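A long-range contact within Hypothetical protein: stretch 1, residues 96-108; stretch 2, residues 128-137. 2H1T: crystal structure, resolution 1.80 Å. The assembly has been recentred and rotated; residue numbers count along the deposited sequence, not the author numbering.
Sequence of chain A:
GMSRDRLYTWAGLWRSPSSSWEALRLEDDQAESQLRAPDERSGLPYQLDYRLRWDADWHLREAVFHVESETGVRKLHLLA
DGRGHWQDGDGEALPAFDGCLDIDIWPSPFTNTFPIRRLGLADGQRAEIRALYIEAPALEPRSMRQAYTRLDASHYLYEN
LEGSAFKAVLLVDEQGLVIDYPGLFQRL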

# COMPACT_ATOMS: atom_id res chain seq x y z
N ALA A 96 11.95 -26.19 14.53
CA ALA A 96 12.63 -25.00 14.97
C ALA A 96 11.69 -24.08 15.73
O ALA A 96 12.14 -23.14 16.35
CB ALA A 96 13.26 -24.25 13.79
N PHE A 97 10.39 -24.36 15.67
CA PHE A 97 9.40 -23.50 16.33
C PHE A 97 8.84 -24.18 17.57
O PHE A 97 7.93 -23.67 18.23
CB PHE A 97 8.25 -23.15 15.37
CG PHE A 97 8.71 -22.52 14.08
CD1 PHE A 97 9.93 -21.83 14.00
CD2 PHE A 97 7.91 -22.58 12.96
CE1 PHE A 97 10.33 -21.26 12.80
CE2 PHE A 97 8.33 -21.98 11.76
CZ PHE A 97 9.53 -21.35 11.69
N ASP A 98 9.39 -25.34 17.91
CA ASP A 98 8.90 -26.08 19.06
C ASP A 98 8.74 -25.18 20.28
O ASP A 98 9.63 -24.39 20.58
CB ASP A 98 9.86 -27.23 19.39
CG ASP A 98 9.65 -28.46 18.51
OD1 ASP A 98 8.66 -28.58 17.74
OD2 ASP A 98 10.51 -29.36 18.62
N GLY A 99 7.61 -25.28 20.98
CA GLY A 99 7.35 -24.48 22.18
C GLY A 99 6.63 -23.17 21.96
O GLY A 99 6.13 -22.59 22.90
N CYS A 100 6.57 -22.68 20.73
CA CYS A 100 5.81 -21.46 20.48
C CYS A 100 4.32 -21.75 20.50
O CYS A 100 3.86 -22.63 19.79
CB CYS A 100 6.16 -20.86 19.10
SG CYS A 100 7.82 -20.24 19.00
N LEU A 101 3.58 -21.03 21.33
CA LEU A 101 2.11 -21.14 21.38
C LEU A 101 1.37 -19.98 20.68
O LEU A 101 0.18 -20.12 20.34
CB LEU A 101 1.65 -21.16 22.85
CG LEU A 101 2.23 -22.28 23.73
CD1 LEU A 101 1.70 -22.18 25.15
CD2 LEU A 101 1.95 -23.62 23.14
N ASP A 102 2.05 -18.82 20.55
CA ASP A 102 1.47 -17.59 20.02
C ASP A 102 2.33 -17.09 18.85
O ASP A 102 3.56 -17.33 18.81
CB ASP A 102 1.35 -16.49 21.07
CG ASP A 102 0.88 -17.00 22.39
OD1 ASP A 102 -0.34 -17.36 22.53
OD2 ASP A 102 1.74 -17.07 23.29
N ILE A 103 1.68 -16.42 17.93
CA ILE A 103 2.34 -15.72 16.83
C ILE A 103 2.40 -14.23 17.20
O ILE A 103 1.52 -13.71 17.89
CB ILE A 103 1.58 -15.94 15.48
CG1 ILE A 103 2.00 -17.27 14.86
CG2 ILE A 103 1.90 -14.88 14.45
CD1 ILE A 103 1.37 -17.52 13.46
N ASP A 104 3.46 -13.57 16.75
CA ASP A 104 3.63 -12.12 16.83
C ASP A 104 4.02 -11.66 15.42
O ASP A 104 5.07 -12.04 14.89
CB ASP A 104 4.70 -11.78 17.87
CG ASP A 104 4.97 -10.28 17.98
OD1 ASP A 104 4.40 -9.45 17.20
OD2 ASP A 104 5.79 -9.91 18.87
N ILE A 105 3.14 -10.88 14.82
CA ILE A 105 3.34 -10.37 13.45
C ILE A 105 3.77 -8.93 13.64
O ILE A 105 3.09 -8.19 14.34
CB ILE A 105 2.00 -10.33 12.65
CG1 ILE A 105 1.45 -11.74 12.36
CG2 ILE A 105 2.21 -9.59 11.34
CD1 ILE A 105 -0.06 -11.80 12.20
N TRP A 106 4.83 -8.52 12.95
CA TRP A 106 5.21 -7.09 12.79
C TRP A 106 4.82 -6.72 11.36
O TRP A 106 5.11 -7.48 10.43
CB TRP A 106 6.73 -6.84 12.98
CG TRP A 106 7.15 -5.48 12.50
CD1 TRP A 106 7.68 -5.14 11.26
CD2 TRP A 106 7.02 -4.24 13.22
NE1 TRP A 106 7.85 -3.77 11.18
CE2 TRP A 106 7.47 -3.20 12.37
CE3 TRP A 106 6.53 -3.92 14.49
CZ2 TRP A 106 7.47 -1.86 12.77
CZ3 TRP A 106 6.54 -2.57 14.88
CH2 TRP A 106 7.01 -1.57 14.02
N PRO A 107 4.24 -5.54 11.15
CA PRO A 107 3.81 -4.56 12.14
C PRO A 107 2.34 -4.65 12.49
O PRO A 107 1.49 -4.08 11.80
CB PRO A 107 4.10 -3.24 11.41
CG PRO A 107 3.91 -3.55 9.99
CD PRO A 107 4.16 -5.00 9.78
N SER A 108 2.02 -5.32 13.60
CA SER A 108 0.61 -5.37 14.02
C SER A 108 0.45 -5.45 15.52
O SER A 108 0.96 -6.36 16.17
CB SER A 108 -0.15 -6.53 13.39
OG SER A 108 -1.48 -6.63 13.90
N GLU A 128 6.78 -15.42 31.02
CA GLU A 128 7.68 -15.40 29.90
C GLU A 128 7.18 -16.43 28.88
O GLU A 128 6.83 -17.56 29.24
CB GLU A 128 9.11 -15.67 30.36
CG GLU A 128 9.53 -14.82 31.57
CD GLU A 128 11.03 -14.81 31.81
OE1 GLU A 128 11.69 -15.78 31.37
OE2 GLU A 128 11.56 -13.87 32.44
N ILE A 129 7.14 -16.03 27.61
CA ILE A 129 6.58 -16.86 26.57
C ILE A 129 7.62 -17.00 25.47
O ILE A 129 8.62 -16.27 25.45
CB ILE A 129 5.23 -16.30 26.01
CG1 ILE A 129 5.48 -15.07 25.13
CG2 ILE A 129 4.27 -15.92 27.15
CD1 ILE A 129 4.30 -14.61 24.34
N ARG A 130 7.40 -18.00 24.62
CA ARG A 130 8.11 -18.19 23.38
C ARG A 130 7.16 -17.90 22.21
O ARG A 130 6.21 -18.66 21.93
CB ARG A 130 8.75 -19.58 23.34
CG ARG A 130 9.65 -19.81 22.13
CD ARG A 130 10.21 -21.25 22.04
NE ARG A 130 11.09 -21.53 23.15
CZ ARG A 130 12.32 -21.03 23.28
NH1 ARG A 130 12.87 -20.24 22.35
NH2 ARG A 130 13.03 -21.32 24.38
N ALA A 131 7.35 -16.75 21.58
CA ALA A 131 6.47 -16.32 20.53
C ALA A 131 7.05 -16.68 19.18
O ALA A 131 8.26 -16.63 18.97
CB ALA A 131 6.24 -14.79 20.60
N LEU A 132 6.20 -17.04 18.23
CA LEU A 132 6.67 -17.20 16.84
C LEU A 132 6.58 -15.86 16.10
O LEU A 132 5.52 -15.39 15.71
CB LEU A 132 5.91 -18.34 16.14
CG LEU A 132 6.33 -18.68 14.74
CD1 LEU A 132 7.82 -19.13 14.71
CD2 LEU A 132 5.40 -19.79 14.17
N TYR A 133 7.74 -15.22 15.92
CA TYR A 133 7.80 -13.83 15.46
C TYR A 133 7.93 -13.89 13.95
O TYR A 133 8.86 -14.52 13.41
CB TYR A 133 9.00 -13.13 16.05
CG TYR A 133 9.22 -11.73 15.51
CD1 TYR A 133 8.34 -10.69 15.84
CD2 TYR A 133 10.32 -11.43 14.70
CE1 TYR A 133 8.53 -9.38 15.36
CE2 TYR A 133 10.51 -10.13 14.23
CZ TYR A 133 9.62 -9.12 14.56
OH TYR A 133 9.85 -7.85 14.05
N ILE A 134 7.00 -13.21 13.27
CA ILE A 134 6.93 -13.19 11.79
C ILE A 134 6.86 -11.71 11.39
O ILE A 134 5.90 -11.02 11.68
CB ILE A 134 5.66 -13.94 11.28
CG1 ILE A 134 5.59 -15.32 11.91
CG2 ILE A 134 5.66 -14.03 9.71
CD1 ILE A 134 4.27 -16.07 11.73
N GLU A 135 7.93 -11.26 10.74
CA GLU A 135 8.09 -9.87 10.34
C GLU A 135 7.76 -9.74 8.87
O GLU A 135 8.45 -10.33 8.01
CB GLU A 135 9.52 -9.43 10.65
CG GLU A 135 9.80 -7.99 10.52
CD GLU A 135 11.27 -7.68 10.84
OE1 GLU A 135 11.71 -7.89 12.01
OE2 GLU A 135 11.96 -7.21 9.92
N ALA A 136 6.71 -8.97 8.57
CA ALA A 136 6.44 -8.63 7.17
C ALA A 136 7.47 -7.59 6.71
O ALA A 136 7.93 -6.77 7.51
CB ALA A 136 5.02 -8.06 7.01
N PRO A 137 7.76 -7.55 5.39
CA PRO A 137 7.17 -8.39 4.33
C PRO A 137 7.79 -9.78 4.06
O PRO A 137 7.22 -10.55 3.29
CB PRO A 137 7.32 -7.49 3.08
CG PRO A 137 8.51 -6.66 3.35
CD PRO A 137 8.63 -6.50 4.83
O HOH W 1 3.96 -18.66 23.23

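Residues 102-106 and the strand 128-135 lie side by side in parallel, joined by a regular ladder in which Asp104 and Trp106 use both N and O and Asp102 contributes its O. Leu132 N donates to Asp102 O (2.7 Å) and Asp104 N to Leu132 O (2.9 Å); Ile134 N then donates to Asp104 O (2.8 Å), Trp106 N to Ile134 O (3.0 Å), and Ala136 N to Trp106 O (2.9 Å). This register pairs Ile103 with Leu132 and Ile105 with Ile134 on one face of the sheet, and Asp104 with Tyr133 and Trp106 with Glu135 on the other.

The first face is aliphatic and buried. Leu132, which has the largest area covered by the opposing stretch, adopts the t,p rotamer. Its CD1 lies over one face of the Phe97 ring, 3.6 Å from the ring centroid and 16° off the normal, a CH-pi contact. Phe97, with chi1 in the m well, opens a type II turn ending at Cys100, closed by a hydrogen bond from Cys100 N to Phe97 O (3.0 Å). Within the turn, Gly99 has phi/psi of 92/-16, where a CB would be jammed against the carbonyl O of Asp98. Cys100 packs its CB 3.9 Å from Leu132 CB. Farther along this face, Ile103 and Ile134 are both m,t, and their side chains meet end to end, Ile103 CD1 lying 3.7 Å from Ile134 CD1.

The other face is more polar. Tyr133 and Trp106 both have chi1 near t. With chi1 at t, the tyrosine ring reaches along its strand in the C-terminal direction, bringing Tyr133 OH to 3.4 Å from Trp106 CB and within hydrogen-bonding reach of its own strand: Tyr133 OH donates to Glu135 OE1 (2.8 Å). Glu135 is extended through chi1 and chi2 (both t), and chi3 of -64° sets the twist of its carboxylate, whose OE1 accepts that bond; its aliphatic portion also meets the indole, with Glu135 CG 3.6 Å from Trp106 CD1. Asp104, also t, places its CG 4.0 Å from Tyr133 CD1, while its carboxylate oxygens are hydrogen-bonded elsewhere in the structure.

Before the regular ladder, a water bridges the stretches where the register slips by one residue at Leu101. Water 1 accepts from Leu101 N (3.1 Å) and donates to Arg130 O (2.6 Å) and to Asp102 OD2 (2.7 Å). The m rotamer of Asp102 brings the end of its side chain nearer the second strand, with Asp102 OD2 also 3.7 Å from Ile129 CD1. Arg130 is extended through chi1 and chi2, and its CD comes within 3.5 Å of Asp98 O.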